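Long-range contacts in DNA replication and repair protein RecF (Caldanaerobacter subterraneus subsp. tengcongensis, PDB 5Z69), which binds ATP as an ABC-type ATPase of the RecFOR DNA-repair pathway, and probably acts on single-stranded DNA in replication and the SOS response: residues A[319-324]-A[345-350]; A[33-38]-A[361-366]; A[135-140]-A[273-278]. All blocks are in the same frame, centred on the assembly; numbering follows the deposited sequence.

Contact 1. Residues A[319-324]-A[345-350]; sequences LLLDDV and SFITHT. With AGS (phosphothiophosphoric acid-adenylate ester), chain C.
F346 turns the edge of its ring to the carbonyl oxygen of L319, while L320 comes at it obliquely, its CD2 methyl 3.6 Å from F346 CD2. F28 adds an edge-to-face contact, and N33 and I35 also touch the F346 side chain. A second flat group, the carboxylate of D322, faces the nucleotide: OD1 lies 3.1 Å from S1G of the bound ATP analogue, and its anti lone pair, away from OD2, receives the hydroxyl of T348 (OG1 to OD1, 3.0 Å). Strands 319-321 and 345-349 run parallel, joined by F346 N to L319 O, L321 N to F346 O and T348 N to L321 O; beside the last bond, a water bridges L321 O, T348 O and V324 N. L321 and I347 pack alongside one another on the face away from F346. T348 holds OG1 between its own backbone N and carbonyl carbon (chi1 60°), where it also accepts D323 N at 2.7 Å. Sequence and position match a Walker B strand beside the H-loop strand of ABC ATPases. One hydroxyl, donating to D322 and accepting from D323, thus couples the two strand ends next to the thiophosphate, so a shift of either could be felt by the other.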
loop_
_atom_site.group_PDB
_atom_site.type_symbol
_atom_site.label_atom_id
_atom_site.label_comp_id
_atom_site.label_asym_id
_atom_site.label_seq_id
_atom_site.Cartn_x
_atom_site.Cartn_y
_atom_site.Cartn_z
ATOM N N LEU A 319 11.224 -20.033 25.366
ATOM C CA LEU A 319 10.782 -18.647 25.339
ATOM C C LEU A 319 11.870 -17.725 25.909
ATOM O O LEU A 319 12.407 -17.980 26.991
ATOM C CB LEU A 319 9.446 -18.510 26.107
ATOM C CG LEU A 319 8.150 -18.781 25.331
ATOM C CD1 LEU A 319 8.281 -19.849 24.277
ATOM C CD2 LEU A 319 6.986 -19.093 26.262
ATOM N N LEU A 320 12.205 -16.664 25.174
ATOM C CA LEU A 320 13.146 -15.652 25.639
ATOM C C LEU A 320 12.460 -14.285 25.870
ATOM O O LEU A 320 11.899 -13.689 24.929
ATOM C CB LEU A 320 14.296 -15.522 24.627
ATOM C CG LEU A 320 14.963 -16.866 24.261
ATOM C CD1 LEU A 320 15.983 -16.605 23.187
ATOM C CD2 LEU A 320 15.570 -17.495 25.472
ATOM N N LEU A 321 12.496 -13.812 27.112
ATOM C CA LEU A 321 11.786 -12.583 27.471
ATOM C C LEU A 321 12.786 -11.528 27.910
ATOM O O LEU A 321 13.300 -11.570 29.031
ATOM C CB LEU A 321 10.764 -12.851 28.579
ATOM C CG LEU A 321 9.414 -13.414 28.120
ATOM C CD1 LEU A 321 9.598 -14.801 27.523
ATOM C CD2 LEU A 321 8.405 -13.471 29.265
ATOM N N ASP A 322 13.092 -10.604 27.009
ATOM C CA ASP A 322 14.139 -9.632 27.294
ATOM C C ASP A 322 13.554 -8.317 27.741
ATOM O O ASP A 322 12.996 -7.599 26.935
ATOM C CB ASP A 322 15.022 -9.403 26.072
ATOM C CG ASP A 322 16.295 -8.638 26.409
ATOM O OD1 ASP A 322 16.690 -8.619 27.593
ATOM O OD2 ASP A 322 16.911 -8.069 25.492
ATOM N N ASP A 323 13.709 -8.006 29.023
ATOM C CA ASP A 323 13.350 -6.695 29.551
ATOM C C ASP A 323 11.897 -6.362 29.225
ATOM O O ASP A 323 11.590 -5.272 28.760
ATOM C CB ASP A 323 14.300 -5.620 28.999
ATOM C CG ASP A 323 14.083 -4.258 29.634
ATOM O OD1 ASP A 323 13.599 -4.203 30.788
ATOM O OD2 ASP A 323 14.390 -3.240 28.970
ATOM N N VAL A 324 11.007 -7.319 29.464
ATOM C CA VAL A 324 9.602 -7.137 29.135
ATOM C C VAL A 324 8.752 -7.468 30.360
ATOM O O VAL A 324 7.525 -7.423 30.326
ATOM C CB VAL A 324 9.205 -7.999 27.897
ATOM C CG1 VAL A 324 9.175 -9.487 28.228
ATOM C CG2 VAL A 324 7.889 -7.532 27.290
ATOM N N SER A 345 11.599 -21.039 29.952
ATOM C CA SER A 345 11.711 -19.627 29.588
ATOM C C SER A 345 12.941 -18.993 30.211
ATOM O O SER A 345 13.450 -19.458 31.221
ATOM C CB SER A 345 10.446 -18.835 30.007
ATOM O OG SER A 345 10.208 -18.978 31.402
ATOM N N PHE A 346 13.418 -17.933 29.568
ATOM C CA PHE A 346 14.534 -17.158 30.062
ATOM C C PHE A 346 14.033 -15.744 30.192
ATOM O O PHE A 346 13.649 -15.127 29.204
ATOM C CB PHE A 346 15.749 -17.266 29.117
ATOM C CG PHE A 346 16.373 -18.642 29.109
ATOM C CD1 PHE A 346 17.462 -18.928 29.924
ATOM C CD2 PHE A 346 15.845 -19.654 28.308
ATOM C CE1 PHE A 346 18.018 -20.213 29.940
ATOM C CE2 PHE A 346 16.384 -20.948 28.327
ATOM C CZ PHE A 346 17.472 -21.228 29.148
ATOM N N ILE A 347 14.000 -15.248 31.423
ATOM C CA ILE A 347 13.446 -13.926 31.689
ATOM C C ILE A 347 14.491 -12.999 32.307
ATOM O O ILE A 347 15.100 -13.319 33.334
ATOM C CB ILE A 347 12.213 -14.008 32.628
ATOM C CG1 ILE A 347 11.110 -14.859 31.993
ATOM C CG2 ILE A 347 11.664 -12.611 32.902
ATOM C CD1 ILE A 347 9.887 -15.052 32.900
ATOM N N THR A 348 14.700 -11.844 31.682
ATOM C CA THR A 348 15.638 -10.882 32.231
ATOM C C THR A 348 14.908 -9.858 33.075
ATOM O O THR A 348 13.787 -9.442 32.758
ATOM C CB THR A 348 16.456 -10.156 31.131
ATOM O OG1 THR A 348 15.575 -9.460 30.253
ATOM C CG2 THR A 348 17.283 -11.153 30.330
ATOM N N HIS A 349 15.550 -9.445 34.159
ATOM C CA HIS A 349 14.946 -8.452 35.035
ATOM C C HIS A 349 16.014 -7.713 35.833
ATOM O O HIS A 349 17.189 -8.052 35.778
ATOM C CB HIS A 349 13.930 -9.117 35.978
ATOM C CG HIS A 349 12.880 -8.180 36.493
ATOM N ND1 HIS A 349 12.338 -7.176 35.721
ATOM C CD2 HIS A 349 12.270 -8.096 37.699
ATOM C CE1 HIS A 349 11.443 -6.512 36.429
ATOM N NE2 HIS A 349 11.382 -7.050 37.633
ATOM N N THR A 350 15.575 -6.700 36.572
ATOM C CA THR A 350 16.415 -5.905 37.458
ATOM C C THR A 350 16.548 -6.540 38.842
ATOM O O THR A 350 17.603 -6.467 39.466
ATOM C CB THR A 350 15.839 -4.472 37.590
ATOM O OG1 THR A 350 16.090 -3.750 36.379
ATOM C CG2 THR A 350 16.464 -3.723 38.756
HETATM P PG AGS C . 19.295 -5.480 28.872
HETATM S S1G AGS C . 18.020 -6.722 29.678
HETATM O O2G AGS C . 19.198 -4.098 29.601
HETATM O O3G AGS C . 18.850 -5.282 27.390
HETATM P PB AGS C . 21.945 -5.452 29.857
HETATM O O1B AGS C . 22.400 -6.401 30.916
HETATM O O2B AGS C . 21.425 -4.137 30.461
HETATM O O3B AGS C . 20.765 -6.068 28.946
HETATM P PA AGS C . 23.879 -5.971 27.880
HETATM O O1A AGS C . 23.569 -7.437 28.211
HETATM O O2A AGS C . 23.458 -5.442 26.543
HETATM O O3A AGS C . 23.215 -5.037 28.992
HETATM O "O5'" AGS C . 25.391 -5.693 28.090
HETATM C "C5'" AGS C . 26.092 -4.955 27.128
HETATM C "C4'" AGS C . 27.338 -4.516 27.833
HETATM O "O4'" AGS C . 28.465 -5.237 27.289
HETATM C "C3'" AGS C . 27.652 -3.034 27.663
HETATM O "O3'" AGS C . 28.265 -2.515 28.838
HETATM C "C2'" AGS C . 28.550 -3.026 26.423
HETATM O "O2'" AGS C . 29.466 -1.935 26.420
HETATM C "C1'" AGS C . 29.302 -4.355 26.567
HETATM N N9 AGS C . 29.652 -4.973 25.299
HETATM C C8 AGS C . 28.908 -4.998 24.143
HETATM N N7 AGS C . 29.496 -5.608 23.145
HETATM C C5 AGS C . 30.707 -6.019 23.672
HETATM C C6 AGS C . 31.800 -6.720 23.126
HETATM N N6 AGS C . 31.833 -7.164 21.865
HETATM N N1 AGS C . 32.869 -6.947 23.920
HETATM C C2 AGS C . 32.835 -6.509 25.183
HETATM N N3 AGS C . 31.866 -5.838 25.811
HETATM C C4 AGS C . 30.825 -5.629 24.995
HETATM O O HOH W 1 11.639 -9.771 30.861
#

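Contact 2. Residues A[33-38]-A[361-366]; sequences NLIYGL and FKIYDG
The beta-branch methyl of I35, CG2, meets the terminal methyl of I363, CD1, at 3.5 Å, the two side chains crossing at a slant. On the other face of the sheet, the ring of Y36 lies across the aliphatic start of K362: K362 CG sits over one face, 4.0 Å from the Y36 ring centroid, in a CH-pi contact, and K362 CB touches Y36 CE1 and CZ. Y36 reaches it because its ring is set between the backbone N and the carbonyl carbon (chi1 81°), which swings it across to the neighbouring strand; the lysine chain then bends at chi2 and chi3 and carries its amine away. F361 lies on the isoleucine side, with L34 O in plane at its ring edge. N33 runs alongside that ring, its amide nearly coplanar with it and OD1 3.8 Å from F361 CE2, although the bond that holds OD1 comes from C29 N.

Behind the side chains, backbone bonds of a parallel strand pair set the register: F361 N to L34 O (2.7 Å), Y36 N to F361 O (2.9 Å) and I363 N to Y36 O (2.9 Å). The strands then splay, and a water takes over, accepting from L38 N and donating to I363 O. G37 and L38 begin the predicted ATP-binding loop, the Walker A P-loop, and G37 O accepts K43 NZ. Near the opposite end, a disulfide joins C29, just before strand 32-36, to C359, the first residue of strand 359-364.

Strand 32-36 is flanked by strand 345-349 on its other edge, and strand 359-364 by the antiparallel strand 367-370, whose V368 touches F361 and I363. Helix 43-55, the one that follows the P-loop, lays L46 against I35 and I363, so the isoleucine pair is packed between sheet and helix.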
loop_
_atom_site.group_PDB
_atom_site.type_symbol
_atom_site.label_atom_id
_atom_site.label_comp_id
_atom_site.label_asym_id
_atom_site.label_seq_id
_atom_site.Cartn_x
_atom_site.Cartn_y
_atom_site.Cartn_z
ATOM N N ASN A 33 13.824 -19.535 33.995
ATOM C CA ASN A 33 15.197 -19.209 34.356
ATOM C C ASN A 33 15.288 -17.693 34.460
ATOM O O ASN A 33 15.273 -17.002 33.445
ATOM C CB ASN A 33 16.192 -19.762 33.322
ATOM C CG ASN A 33 16.202 -21.296 33.279
ATOM O OD1 ASN A 33 17.170 -21.918 33.673
ATOM N ND2 ASN A 33 15.120 -21.895 32.796
ATOM N N LEU A 34 15.337 -17.182 35.691
ATOM C CA LEU A 34 15.380 -15.744 35.935
ATOM C C LEU A 34 16.818 -15.249 35.820
ATOM O O LEU A 34 17.697 -15.721 36.523
ATOM C CB LEU A 34 14.802 -15.420 37.319
ATOM C CG LEU A 34 14.375 -13.992 37.684
ATOM C CD1 LEU A 34 15.516 -13.230 38.318
ATOM C CD2 LEU A 34 13.828 -13.234 36.485
ATOM N N ILE A 35 17.058 -14.321 34.900
ATOM C CA ILE A 35 18.371 -13.706 34.798
ATOM C C ILE A 35 18.256 -12.237 35.165
ATOM O O ILE A 35 17.636 -11.467 34.441
ATOM C CB ILE A 35 18.939 -13.853 33.394
ATOM C CG1 ILE A 35 19.061 -15.335 33.036
ATOM C CG2 ILE A 35 20.292 -13.143 33.290
ATOM C CD1 ILE A 35 18.804 -15.615 31.580
ATOM N N TYR A 36 18.820 -11.854 36.300
ATOM C CA TYR A 36 18.649 -10.485 36.771
ATOM C C TYR A 36 19.980 -9.818 37.112
ATOM O O TYR A 36 20.980 -10.476 37.390
ATOM C CB TYR A 36 17.724 -10.442 37.990
ATOM C CG TYR A 36 18.411 -10.788 39.295
ATOM C CD1 TYR A 36 18.657 -12.114 39.653
ATOM C CD2 TYR A 36 18.809 -9.785 40.173
ATOM C CE1 TYR A 36 19.293 -12.422 40.847
ATOM C CE2 TYR A 36 19.438 -10.078 41.360
ATOM C CZ TYR A 36 19.679 -11.396 41.695
ATOM O OH TYR A 36 20.309 -11.671 42.883
ATOM N N GLY A 37 19.974 -8.495 37.102
ATOM C CA GLY A 37 21.160 -7.732 37.417
ATOM C C GLY A 37 20.937 -6.293 37.018
ATOM O O GLY A 37 19.964 -5.979 36.316
ATOM N N LEU A 38 21.825 -5.419 37.482
ATOM C CA LEU A 38 21.825 -4.021 37.063
ATOM C C LEU A 38 21.855 -3.924 35.545
ATOM O O LEU A 38 22.236 -4.875 34.855
ATOM C CB LEU A 38 23.028 -3.268 37.650
ATOM C CG LEU A 38 23.022 -2.848 39.125
ATOM C CD1 LEU A 38 21.617 -2.446 39.560
ATOM C CD2 LEU A 38 23.613 -3.911 40.056
ATOM N N PHE A 361 19.531 -16.616 38.264
ATOM C CA PHE A 361 20.927 -16.278 38.006
ATOM C C PHE A 361 21.151 -14.768 38.143
ATOM O O PHE A 361 20.455 -13.977 37.515
ATOM C CB PHE A 361 21.356 -16.716 36.593
ATOM C CG PHE A 361 21.204 -18.195 36.317
ATOM C CD1 PHE A 361 22.288 -19.057 36.443
ATOM C CD2 PHE A 361 19.991 -18.710 35.883
ATOM C CE1 PHE A 361 22.154 -20.407 36.162
ATOM C CE2 PHE A 361 19.841 -20.060 35.601
ATOM C CZ PHE A 361 20.909 -20.914 35.735
ATOM N N LYS A 362 22.135 -14.373 38.945
ATOM C CA LYS A 362 22.553 -12.977 38.983
ATOM C C LYS A 362 23.717 -12.730 38.038
ATOM O O LYS A 362 24.722 -13.450 38.060
ATOM C CB LYS A 362 22.964 -12.545 40.399
ATOM C CG LYS A 362 23.088 -11.013 40.532
ATOM C CD LYS A 362 24.299 -10.585 41.347
ATOM C CE LYS A 362 23.980 -10.436 42.823
ATOM N NZ LYS A 362 25.237 -10.319 43.629
ATOM N N ILE A 363 23.589 -11.706 37.204
ATOM C CA ILE A 363 24.730 -11.292 36.408
ATOM C C ILE A 363 25.234 -9.906 36.789
ATOM O O ILE A 363 24.469 -8.936 36.830
ATOM C CB ILE A 363 24.419 -11.268 34.916
ATOM C CG1 ILE A 363 23.972 -12.645 34.430
ATOM C CG2 ILE A 363 25.653 -10.777 34.145
ATOM C CD1 ILE A 363 23.746 -12.715 32.916
ATOM N N TYR A 364 26.533 -9.828 37.040
ATOM C CA TYR A 364 27.224 -8.564 37.241
ATOM C C TYR A 364 28.562 -8.622 36.500
ATOM O O TYR A 364 29.328 -9.563 36.716
ATOM C CB TYR A 364 27.442 -8.301 38.733
ATOM C CG TYR A 364 28.091 -6.967 38.999
ATOM C CD1 TYR A 364 29.391 -6.883 39.484
ATOM C CD2 TYR A 364 27.412 -5.786 38.732
ATOM C CE1 TYR A 364 29.987 -5.653 39.714
ATOM C CE2 TYR A 364 27.997 -4.557 38.958
ATOM C CZ TYR A 364 29.282 -4.494 39.451
ATOM O OH TYR A 364 29.852 -3.259 39.671
ATOM N N ASP A 365 28.873 -7.635 35.693
ATOM C CA ASP A 365 30.144 -7.595 35.011
ATOM C C ASP A 365 30.416 -8.840 34.147
ATOM O O ASP A 365 31.501 -9.326 34.084
ATOM C CB ASP A 365 31.254 -7.370 36.011
ATOM C CG ASP A 365 32.545 -6.895 35.374
ATOM O OD1 ASP A 365 32.517 -6.300 34.306
ATOM O OD2 ASP A 365 33.586 -7.128 35.965
ATOM N N GLY A 366 29.384 -9.319 33.484
ATOM C CA GLY A 366 29.478 -10.439 32.594
ATOM C C GLY A 366 29.700 -11.750 33.275
ATOM O O GLY A 366 30.008 -12.709 32.676
HETATM O O HOH W 2 24.184 -6.673 38.551
#

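Contact 3. Residues A[135-140]-A[273-278]; sequences EGPSRR and REDFKI
R140 and D275 form a salt bridge in which a single nitrogen serves both carboxylate oxygens: R140 NH1 is 2.7 Å from D275 OD2 and 3.0 Å from D275 OD1. The bond to OD1 arrives on the syn side, a little out of the carboxylate plane, and the two flat groups are turned 35° apart. A bend at chi3 of R140 (-122°) directs the guanidinium to the acid. D275 OD1 also receives a weak hydrogen bond from F276 N, and R140 NE gives a weak one to I132 O.

The main apolar contact is CH-pi: R140 CG lies over a face of the F276 ring, 4.3 Å from its centroid, while the guanidinium stands almost perpendicular to that ring.

Van der Waals packing brings P137, at the start of helix 137-151, against the D275 carboxylate through its CA and CB, with P137 CA 3.5 Å from D275 CG. The second subunit comes close here too, its Y288 packing on P137 and its V287 on D275.

Helix 137-151 is thus fastened to strand 275-280 by a buried ion pair, helped by R141 NH1 bonding to E274 O. With R140 NH1 so close to both its oxygens, D275 is probably ionised.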
loop_
_atom_site.group_PDB
_atom_site.type_symbol
_atom_site.label_atom_id
_atom_site.label_comp_id
_atom_site.label_asym_id
_atom_site.label_seq_id
_atom_site.Cartn_x
_atom_site.Cartn_y
_atom_site.Cartn_z
ATOM N N GLU A 135 7.839 1.042 12.340
ATOM C CA GLU A 135 8.859 1.416 11.377
ATOM C C GLU A 135 8.415 1.048 9.976
ATOM O O GLU A 135 7.243 0.799 9.751
ATOM C CB GLU A 135 10.191 0.770 11.733
ATOM C CG GLU A 135 10.688 1.185 13.107
ATOM C CD GLU A 135 12.106 0.718 13.392
ATOM O OE1 GLU A 135 12.664 -0.049 12.574
ATOM O OE2 GLU A 135 12.662 1.126 14.438
ATOM N N GLY A 136 9.342 1.048 9.033
ATOM C CA GLY A 136 8.997 0.900 7.629
ATOM C C GLY A 136 8.766 -0.526 7.156
ATOM O O GLY A 136 8.832 -1.469 7.947
ATOM N N PRO A 137 8.483 -0.687 5.853
ATOM C CA PRO A 137 8.265 -1.982 5.190
ATOM C C PRO A 137 9.412 -2.969 5.461
ATOM O O PRO A 137 9.191 -4.152 5.634
ATOM C CB PRO A 137 8.218 -1.606 3.701
ATOM C CG PRO A 137 7.800 -0.178 3.689
ATOM C CD PRO A 137 8.428 0.432 4.901
ATOM N N SER A 138 10.627 -2.438 5.471
ATOM C CA SER A 138 11.847 -3.189 5.657
ATOM C C SER A 138 11.798 -4.030 6.941
ATOM O O SER A 138 12.115 -5.220 6.938
ATOM C CB SER A 138 13.027 -2.214 5.684
ATOM O OG SER A 138 14.263 -2.901 5.701
ATOM N N ARG A 139 11.366 -3.396 8.024
ATOM C CA ARG A 139 11.279 -4.026 9.333
ATOM C C ARG A 139 10.281 -5.174 9.316
ATOM O O ARG A 139 10.553 -6.272 9.821
ATOM C CB ARG A 139 10.873 -2.988 10.382
ATOM C CG ARG A 139 10.947 -3.462 11.825
ATOM C CD ARG A 139 12.388 -3.588 12.284
ATOM N NE ARG A 139 12.480 -3.676 13.738
ATOM C CZ ARG A 139 12.352 -4.803 14.433
ATOM N NH1 ARG A 139 12.121 -5.951 13.805
ATOM N NH2 ARG A 139 12.453 -4.776 15.759
ATOM N N ARG A 140 9.121 -4.908 8.730
ATOM C CA ARG A 140 8.036 -5.879 8.701
ATOM C C ARG A 140 8.418 -7.042 7.782
ATOM O O ARG A 140 8.150 -8.215 8.073
ATOM C CB ARG A 140 6.728 -5.222 8.236
ATOM C CG ARG A 140 5.856 -4.647 9.372
ATOM C CD ARG A 140 4.714 -3.726 8.816
ATOM N NE ARG A 140 4.812 -2.386 9.394
ATOM C CZ ARG A 140 5.302 -1.320 8.771
ATOM N NH1 ARG A 140 5.724 -1.401 7.519
ATOM N NH2 ARG A 140 5.345 -0.155 9.399
ATOM N N ARG A 273 10.250 -5.407 -2.012
ATOM C CA ARG A 273 9.687 -4.063 -1.850
ATOM C C ARG A 273 8.304 -4.110 -1.257
ATOM O O ARG A 273 7.611 -3.110 -1.269
ATOM C CB ARG A 273 9.606 -3.316 -3.190
ATOM C CG ARG A 273 10.946 -2.967 -3.797
ATOM C CD ARG A 273 11.651 -1.915 -2.965
ATOM N NE ARG A 273 12.845 -1.423 -3.648
ATOM C CZ ARG A 273 12.838 -0.485 -4.590
ATOM N NH2 ARG A 273 13.991 -0.129 -5.141
ATOM N N GLU A 274 7.894 -5.272 -0.755
ATOM C CA GLU A 274 6.523 -5.440 -0.272
ATOM C C GLU A 274 6.359 -4.974 1.168
ATOM O O GLU A 274 7.337 -4.648 1.844
ATOM C CB GLU A 274 6.089 -6.904 -0.413
ATOM C CG GLU A 274 6.085 -7.389 -1.864
ATOM C CD GLU A 274 5.601 -8.826 -2.019
ATOM O OE1 GLU A 274 5.499 -9.544 -1.002
ATOM O OE2 GLU A 274 5.317 -9.237 -3.167
ATOM N N ASP A 275 5.115 -4.908 1.631
ATOM C CA ASP A 275 4.857 -4.611 3.030
ATOM C C ASP A 275 3.573 -5.297 3.412
ATOM O O ASP A 275 2.925 -5.887 2.552
ATOM C CB ASP A 275 4.779 -3.101 3.256
ATOM C CG ASP A 275 4.834 -2.719 4.722
ATOM O OD1 ASP A 275 5.091 -3.601 5.560
ATOM O OD2 ASP A 275 4.623 -1.526 5.041
ATOM N N PHE A 276 3.216 -5.265 4.690
ATOM C CA PHE A 276 1.850 -5.608 5.073
ATOM C C PHE A 276 1.378 -4.595 6.107
ATOM O O PHE A 276 2.162 -4.089 6.901
ATOM C CB PHE A 276 1.720 -7.063 5.581
ATOM C CG PHE A 276 2.513 -7.378 6.823
ATOM C CD1 PHE A 276 3.840 -7.788 6.732
ATOM C CD2 PHE A 276 1.919 -7.316 8.076
ATOM C CE1 PHE A 276 4.572 -8.108 7.873
ATOM C CE2 PHE A 276 2.631 -7.623 9.226
ATOM C CZ PHE A 276 3.969 -8.028 9.131
ATOM N N LYS A 277 0.102 -4.243 6.039
ATOM C CA LYS A 277 -0.427 -3.196 6.900
ATOM C C LYS A 277 -1.219 -3.852 7.999
ATOM O O LYS A 277 -1.982 -4.786 7.748
ATOM C CB LYS A 277 -1.313 -2.207 6.123
ATOM C CG LYS A 277 -0.568 -1.171 5.266
ATOM C CD LYS A 277 -1.467 0.042 4.998
ATOM C CE LYS A 277 -0.947 0.950 3.868
ATOM N NZ LYS A 277 0.341 1.653 4.173
ATOM N N ILE A 278 -1.041 -3.377 9.222
ATOM C CA ILE A 278 -1.793 -3.942 10.338
ATOM C C ILE A 278 -2.888 -2.958 10.760
ATOM O O ILE A 278 -2.583 -1.847 11.189
ATOM C CB ILE A 278 -0.869 -4.266 11.529
ATOM C CG1 ILE A 278 0.135 -5.365 11.136
ATOM C CG2 ILE A 278 -1.686 -4.708 12.738
ATOM C CD1 ILE A 278 1.377 -5.392 11.993
#

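Contacts 1 and 2 are neighbours, their centres 11 Å apart in one mixed sheet ordered 122-125, 318-321, 345-349, 32-36, 359-364, 367-370. Strands 345-349 and 32-36 lie side by side, with I347 O a probable hydrogen-bond partner of I35 N, so the two pairs form four successive strands. Along the chain 33-38 comes first and 361-366 last; contact 3, then contact 1, falls between them. Contact 3 sits about 27 Å from contact 1 and 35 Å from contact 2 (centre to centre), among helices and a separate three-stranded sheet. The nucleotide site thus draws on both chain ends, while contact 3 belongs to a distant region touching the second subunit.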